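Local coordinates for NAD-dependent formate dehydrogenase gamma subunit (Cupriavidus necator, PDB 6VW7), which carries one [2Fe-2S] cluster in a thioredoxin-like ferredoxin domain and probably takes part in electron transfer within NAD-dependent formate dehydrogenase, at residues H82-C87 with R151-L156; Y127-G130 with P136-M139. All coordinates share one frame; numbering follows the deposited sequence.

Contact 1 of 2, residues H82-C87 with R151-L156; sequences HVVQVC and RRFDAL. With FES (Fe2/s2 (inorganic) cluster), chain E.
The F153 ring meets two valines of strand 82-87, V84 and V86, both at an oblique angle. CE1 is the ring atom that touches. It lies 4.0 Å from V84 CG1. The same CE1 sits 4.3 Å from V86 CG2, so one corner of the ring reaches the methyls of two residues on the same side of the strand. The carboxylate oxygen OD1 of D154 lies at the ring edge, in its plane. That oxygen also takes a hydrogen bond from H103 NE2. L100, A104 and L108 of helix 97-108 pack against the ring as well, which places F153 between that helix and the sheet.

With CG anti to the backbone N (chi1 -175°), F153 extends from helix 150-160 toward the sheet. The V84 and F153 side chains meet at a slant, at the CE1 corner.

This is the helix-on-sheet packing of the thioredoxin-like fold, in which helix 150-160 lies against the central strand. C87 ends that strand and binds the cluster: its SG is 2.4 Å from FE1, and C92 supplies the other thiolate on this iron. No hydrogen bond joins the two segments. Between them only apolar contacts form; L160, further along the helix, adds packing on V84. Backbone bonds to its neighbours in the sheet fix the strand that carries the iron ligand.

Contact 2 of 2, residues Y127-G130 with P136-M139; sequences YCLG and PAVM. With FES (Fe2/s2 (inorganic) cluster), chain E.
L129, in the cluster-binding loop of the thioredoxin-like [2Fe-2S] ferredoxin fold, packs its CD1 methyl against A137 and the first residues of strand 138-140. This methyl is the main point of touch. It is 3.9 Å from A137 CB. Further along the strand it meets the M139 backbone, with CD1 and M139 N also 3.9 Å apart. M139 CB completes the group at 4.0 Å from the same methyl.

The leucine and methionine side chains pass each other at a slant. L129 has CG anti to its carbonyl carbon (chi1 -66°), which directs the branch toward the strand. M139 runs out extended and then bends at chi3 (-110°), near the second methyl, CD2. L144 of strand 143-145 packs on both residues. V138 points its side chain away from the loop and packs on V84 of strand 82-87 and L100 of helix 97-108. P136 follows a cis peptide bond at the entrance to this strand, as the cis-proline of thioredoxins does.

The same segments line the cluster. A137 CB touches both L129 CD1 and the bridging sulfide S1, 3.9 Å from S1. The backbone N of L129 approaches S1 to 3.2 Å. C128 turns away from the strand and binds FE2, where C132 is the second cysteine ligand. The carbonyls of Y127 and C128 accept hydrogen bonds from R225 of the beta subunit, and that of G130 accepts one from R194 of the same subunit, so this loop is also part of the subunit interface.

Within the loop, G130 N donates to C128 SG over 3.3 Å, at a fairly straight N-H...S angle of 159°.

How the contacts relate
The centres of the two contacts lie about 11 Å apart, within one thioredoxin-like domain. Contact 2 is nested in sequence inside the loop that contact 1 closes: 82-87 comes first, then 127-130 and 136-139, then 151-156. Strands 82-87 and 138-140 are antiparallel neighbours in the mixed sheet. Two probable backbone hydrogen bonds join them, Q85 N to M139 O at 2.8 Å and C87 N to A137 O at 3.1 Å. Each contact supplies a ligand to a different iron of the same cluster. The central sheet thus links the helix-covered core of contact 1 to the cluster loop of contact 2, which faces the beta subunit.

Contact 1 of 2, residues H82-C87 with R151-L156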
ATOM      1  N   HIS A  82     -10.837   5.344 -22.034  1.00 43.15           N
ATOM      2  CA  HIS A  82     -10.421   4.513 -20.909  1.00 39.70           C
ATOM      3  C   HIS A  82      -8.912   4.613 -20.713  1.00 40.26           C
ATOM      4  O   HIS A  82      -8.148   4.494 -21.677  1.00 39.59           O
ATOM      5  CB  HIS A  82     -10.813   3.054 -21.139  1.00 40.58           C
ATOM      6  CG  HIS A  82     -12.273   2.858 -21.382  1.00 45.11           C
ATOM      7  ND1 HIS A  82     -13.206   2.909 -20.370  1.00 44.99           N
ATOM      8  CD2 HIS A  82     -12.962   2.614 -22.521  1.00 47.27           C
ATOM      9  CE1 HIS A  82     -14.409   2.713 -20.876  1.00 46.19           C
ATOM     10  NE2 HIS A  82     -14.290   2.532 -22.179  1.00 47.90           N
ATOM     11  N   VAL A  83      -8.490   4.832 -19.470  1.00 39.13           N
ATOM     12  CA  VAL A  83      -7.082   4.787 -19.095  1.00 38.00           C
ATOM     13  C   VAL A  83      -6.815   3.402 -18.525  1.00 35.59           C
ATOM     14  O   VAL A  83      -7.332   3.045 -17.457  1.00 36.34           O
ATOM     15  CB  VAL A  83      -6.711   5.879 -18.082  1.00 38.82           C
ATOM     16  CG1 VAL A  83      -5.247   5.738 -17.690  1.00 38.49           C
ATOM     17  CG2 VAL A  83      -6.971   7.254 -18.652  1.00 39.07           C
ATOM     18  N   VAL A  84      -6.021   2.622 -19.240  1.00 31.43           N
ATOM     19  CA  VAL A  84      -5.633   1.282 -18.819  1.00 30.58           C
ATOM     20  C   VAL A  84      -4.228   1.385 -18.237  1.00 30.98           C
ATOM     21  O   VAL A  84      -3.287   1.713 -18.964  1.00 31.13           O
ATOM     22  CB  VAL A  84      -5.669   0.295 -19.993  1.00 31.93           C
ATOM     23  CG1 VAL A  84      -5.225  -1.088 -19.535  1.00 33.48           C
ATOM     24  CG2 VAL A  84      -7.054   0.242 -20.597  1.00 35.06           C
ATOM     25  N   GLN A  85      -4.089   1.150 -16.925  1.00 29.53           N
ATOM     26  CA  GLN A  85      -2.799   1.168 -16.234  1.00 30.94           C
ATOM     27  C   GLN A  85      -2.293  -0.257 -16.071  1.00 32.35           C
ATOM     28  O   GLN A  85      -2.993  -1.100 -15.500  1.00 34.18           O
ATOM     29  CB  GLN A  85      -2.899   1.833 -14.858  1.00 29.52           C
ATOM     30  CG  GLN A  85      -3.427   3.257 -14.892  1.00 31.45           C
ATOM     31  CD  GLN A  85      -3.639   3.814 -13.499  1.00 32.25           C
ATOM     32  OE1 GLN A  85      -2.684   4.086 -12.792  1.00 33.32           O
ATOM     33  NE2 GLN A  85      -4.891   3.995 -13.108  1.00 33.22           N
ATOM     34  N   VAL A  86      -1.082  -0.515 -16.560  1.00 31.56           N
ATOM     35  CA  VAL A  86      -0.420  -1.812 -16.446  1.00 30.09           C
ATOM     36  C   VAL A  86       0.716  -1.679 -15.434  1.00 30.09           C
ATOM     37  O   VAL A  86       1.619  -0.847 -15.603  1.00 30.47           O
ATOM     38  CB  VAL A  86       0.110  -2.288 -17.809  1.00 31.67           C
ATOM     39  CG1 VAL A  86       0.830  -3.642 -17.681  1.00 29.32           C
ATOM     40  CG2 VAL A  86      -1.030  -2.336 -18.834  1.00 33.08           C
ATOM     41  N   CYS A  87       0.683  -2.499 -14.388  1.00 28.64           N
ATOM     42  CA  CYS A  87       1.725  -2.423 -13.375  1.00 29.97           C
ATOM     43  C   CYS A  87       3.053  -2.920 -13.929  1.00 27.45           C
ATOM     44  O   CYS A  87       3.113  -3.963 -14.586  1.00 27.79           O
ATOM     45  CB  CYS A  87       1.354  -3.223 -12.131  1.00 27.57           C
ATOM     46  SG  CYS A  87       2.667  -3.058 -10.886  1.00 25.12           S
ATOM     47  N   ARG A 151      -4.365 -13.240 -23.086  1.00 46.94           N
ATOM     48  CA  ARG A 151      -5.772 -13.523 -23.353  1.00 49.97           C
ATOM     49  C   ARG A 151      -6.677 -12.617 -22.524  1.00 48.31           C
ATOM     50  O   ARG A 151      -7.554 -11.936 -23.070  1.00 49.73           O
ATOM     51  CB  ARG A 151      -6.077 -14.998 -23.088  1.00 49.40           C
ATOM     52  N   ARG A 152      -6.465 -12.573 -21.202  1.00 47.63           N
ATOM     53  CA  ARG A 152      -7.343 -11.763 -20.361  1.00 47.38           C
ATOM     54  C   ARG A 152      -7.244 -10.285 -20.701  1.00 45.24           C
ATOM     55  O   ARG A 152      -8.246  -9.565 -20.619  1.00 44.73           O
ATOM     56  CB  ARG A 152      -7.036 -11.990 -18.879  1.00 48.42           C
ATOM     57  CG  ARG A 152      -7.358 -13.402 -18.396  1.00 54.02           C
ATOM     58  CD  ARG A 152      -7.300 -13.510 -16.872  1.00 57.55           C
ATOM     59  NE  ARG A 152      -6.348 -14.533 -16.439  1.00 62.37           N
ATOM     60  CZ  ARG A 152      -6.672 -15.635 -15.762  1.00 65.41           C
ATOM     61  NH1 ARG A 152      -7.935 -15.859 -15.420  1.00 66.30           N
ATOM     62  NH2 ARG A 152      -5.731 -16.504 -15.411  1.00 66.29           N
ATOM     63  N   PHE A 153      -6.053  -9.809 -21.080  1.00 46.16           N
ATOM     64  CA  PHE A 153      -5.922  -8.415 -21.494  1.00 44.84           C
ATOM     65  C   PHE A 153      -6.804  -8.117 -22.699  1.00 47.49           C
ATOM     66  O   PHE A 153      -7.603  -7.172 -22.675  1.00 45.61           O
ATOM     67  CB  PHE A 153      -4.464  -8.079 -21.807  1.00 43.17           C
ATOM     68  CG  PHE A 153      -4.236  -6.620 -22.123  1.00 42.15           C
ATOM     69  CD1 PHE A 153      -4.028  -5.696 -21.110  1.00 38.25           C
ATOM     70  CD2 PHE A 153      -4.250  -6.169 -23.436  1.00 43.21           C
ATOM     71  CE1 PHE A 153      -3.833  -4.354 -21.406  1.00 37.16           C
ATOM     72  CE2 PHE A 153      -4.049  -4.829 -23.733  1.00 41.07           C
ATOM     73  CZ  PHE A 153      -3.841  -3.924 -22.716  1.00 38.66           C
ATOM     74  N   ASP A 154      -6.682  -8.919 -23.762  1.00 49.84           N
ATOM     75  CA  ASP A 154      -7.504  -8.694 -24.948  1.00 52.39           C
ATOM     76  C   ASP A 154      -8.985  -8.764 -24.610  1.00 50.83           C
ATOM     77  O   ASP A 154      -9.786  -7.993 -25.149  1.00 49.44           O
ATOM     78  CB  ASP A 154      -7.167  -9.711 -26.039  1.00 57.35           C
ATOM     79  CG  ASP A 154      -5.746  -9.574 -26.548  1.00 59.99           C
ATOM     80  OD1 ASP A 154      -5.083  -8.569 -26.202  1.00 60.74           O
ATOM     81  OD2 ASP A 154      -5.303 -10.460 -27.308  1.00 61.50           O
ATOM     82  N   ALA A 155      -9.365  -9.681 -23.716  1.00 50.71           N
ATOM     83  CA  ALA A 155     -10.763  -9.793 -23.313  1.00 53.15           C
ATOM     84  C   ALA A 155     -11.243  -8.512 -22.642  1.00 54.29           C
ATOM     85  O   ALA A 155     -12.306  -7.982 -22.982  1.00 53.90           O
ATOM     86  CB  ALA A 155     -10.951 -10.994 -22.388  1.00 53.12           C
ATOM     87  N   LEU A 156     -10.466  -7.989 -21.691  1.00 53.35           N
ATOM     88  CA  LEU A 156     -10.920  -6.803 -20.975  1.00 53.00           C
ATOM     89  C   LEU A 156     -10.922  -5.567 -21.875  1.00 52.08           C
ATOM     90  O   LEU A 156     -11.782  -4.691 -21.719  1.00 52.85           O
ATOM     91  CB  LEU A 156     -10.083  -6.596 -19.709  1.00 53.12           C
ATOM     92  CG  LEU A 156      -8.674  -6.002 -19.715  1.00 54.68           C
ATOM     93  CD1 LEU A 156      -8.712  -4.485 -19.637  1.00 55.38           C
ATOM     94  CD2 LEU A 156      -7.887  -6.566 -18.537  1.00 52.26           C
TER
HETATM   95 FE1  FES E 301       2.254  -4.837  -9.343  1.00 26.86          FE
HETATM   96 FE2  FES E 301       2.315  -4.457  -6.673  1.00 40.07          FE
HETATM   97  S1  FES E 301       0.509  -4.651  -7.976  1.00 26.45           S
HETATM   98  S2  FES E 301       4.029  -4.866  -8.073  1.00 24.65           S

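Contact 2 of 2, residues Y127-G130 with P136-M139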
ATOM      1  N   TYR A 127       3.164   1.923 -10.971  1.00 24.98           N
ATOM      2  CA  TYR A 127       4.224   1.275 -10.199  1.00 25.36           C
ATOM      3  C   TYR A 127       3.634   0.782  -8.880  1.00 23.71           C
ATOM      4  O   TYR A 127       3.694   1.453  -7.845  1.00 22.56           O
ATOM      5  CB  TYR A 127       5.419   2.246 -10.030  1.00 28.03           C
ATOM      6  CG  TYR A 127       5.978   2.563 -11.408  1.00 31.41           C
ATOM      7  CD1 TYR A 127       6.799   1.655 -12.068  1.00 30.92           C
ATOM      8  CD2 TYR A 127       5.604   3.720 -12.084  1.00 32.44           C
ATOM      9  CE1 TYR A 127       7.266   1.911 -13.358  1.00 33.45           C
ATOM     10  CE2 TYR A 127       6.078   3.991 -13.365  1.00 32.71           C
ATOM     11  CZ  TYR A 127       6.897   3.088 -13.995  1.00 35.09           C
ATOM     12  OH  TYR A 127       7.349   3.366 -15.270  1.00 37.41           O
ATOM     13  N   CYS A 128       3.030  -0.410  -8.953  1.00 27.21           N
ATOM     14  CA  CYS A 128       2.356  -1.144  -7.879  1.00 24.84           C
ATOM     15  C   CYS A 128       0.944  -0.626  -7.605  1.00 24.85           C
ATOM     16  O   CYS A 128       0.725   0.560  -7.335  1.00 23.40           O
ATOM     17  CB  CYS A 128       3.184  -1.133  -6.591  1.00 23.08           C
ATOM     18  SG  CYS A 128       2.534  -2.236  -5.344  1.00 22.00           S
ATOM     19  N   LEU A 129      -0.024  -1.534  -7.671  1.00 25.86           N
ATOM     20  CA  LEU A 129      -1.405  -1.251  -7.306  1.00 25.19           C
ATOM     21  C   LEU A 129      -1.780  -1.852  -5.959  1.00 22.37           C
ATOM     22  O   LEU A 129      -2.969  -1.898  -5.619  1.00 20.89           O
ATOM     23  CB  LEU A 129      -2.347  -1.773  -8.388  1.00 25.05           C
ATOM     24  CG  LEU A 129      -2.195  -1.047  -9.729  1.00 27.77           C
ATOM     25  CD1 LEU A 129      -2.774  -1.870 -10.898  1.00 25.63           C
ATOM     26  CD2 LEU A 129      -2.871   0.317  -9.631  1.00 27.95           C
ATOM     27  N   GLY A 130      -0.792  -2.317  -5.184  1.00 21.89           N
ATOM     28  CA  GLY A 130      -1.104  -3.034  -3.966  1.00 17.82           C
ATOM     29  C   GLY A 130      -1.815  -4.346  -4.218  1.00 19.73           C
ATOM     30  O   GLY A 130      -2.483  -4.863  -3.326  1.00 20.88           O
ATOM     31  N   PRO A 136       0.027 -10.527 -12.881  1.00 26.21           N
ATOM     32  CA  PRO A 136       0.208  -9.116 -13.244  1.00 26.38           C
ATOM     33  C   PRO A 136      -1.100  -8.327 -13.099  1.00 28.56           C
ATOM     34  O   PRO A 136      -2.187  -8.845 -13.396  1.00 28.28           O
ATOM     35  CB  PRO A 136       0.651  -9.176 -14.711  1.00 26.60           C
ATOM     36  CG  PRO A 136       1.203 -10.548 -14.883  1.00 28.25           C
ATOM     37  CD  PRO A 136       0.368 -11.421 -13.999  1.00 26.90           C
ATOM     38  N   ALA A 137      -0.988  -7.103 -12.592  1.00 28.61           N
ATOM     39  CA  ALA A 137      -2.145  -6.313 -12.219  1.00 26.15           C
ATOM     40  C   ALA A 137      -2.392  -5.222 -13.254  1.00 27.26           C
ATOM     41  O   ALA A 137      -1.450  -4.668 -13.830  1.00 27.34           O
ATOM     42  CB  ALA A 137      -1.951  -5.700 -10.832  1.00 25.13           C
ATOM     43  N   VAL A 138      -3.671  -4.937 -13.495  1.00 27.89           N
ATOM     44  CA  VAL A 138      -4.113  -3.882 -14.400  1.00 29.46           C
ATOM     45  C   VAL A 138      -5.281  -3.160 -13.745  1.00 28.23           C
ATOM     46  O   VAL A 138      -6.126  -3.790 -13.102  1.00 29.39           O
ATOM     47  CB  VAL A 138      -4.516  -4.446 -15.783  1.00 31.28           C
ATOM     48  CG1 VAL A 138      -5.191  -3.373 -16.641  1.00 32.31           C
ATOM     49  CG2 VAL A 138      -3.290  -4.997 -16.511  1.00 31.25           C
ATOM     50  N   MET A 139      -5.319  -1.839 -13.889  1.00 28.20           N
ATOM     51  CA  MET A 139      -6.456  -1.036 -13.461  1.00 30.31           C
ATOM     52  C   MET A 139      -7.021  -0.274 -14.653  1.00 31.94           C
ATOM     53  O   MET A 139      -6.268   0.355 -15.404  1.00 34.46           O
ATOM     54  CB  MET A 139      -6.059  -0.046 -12.357  1.00 32.30           C
ATOM     55  CG  MET A 139      -7.269   0.723 -11.751  1.00 34.23           C
ATOM     56  SD  MET A 139      -6.763   1.633 -10.267  1.00 40.38           S
ATOM     57  CE  MET A 139      -7.591   0.716  -8.991  1.00 41.58           C
TER
HETATM   58 FE1  FES E 301       2.254  -4.837  -9.343  1.00 26.86          FE
HETATM   59 FE2  FES E 301       2.315  -4.457  -6.673  1.00 40.07          FE
HETATM   60  S1  FES E 301       0.509  -4.651  -7.976  1.00 26.45           S
HETATM   61  S2  FES E 301       4.029  -4.866  -8.073  1.00 24.65           S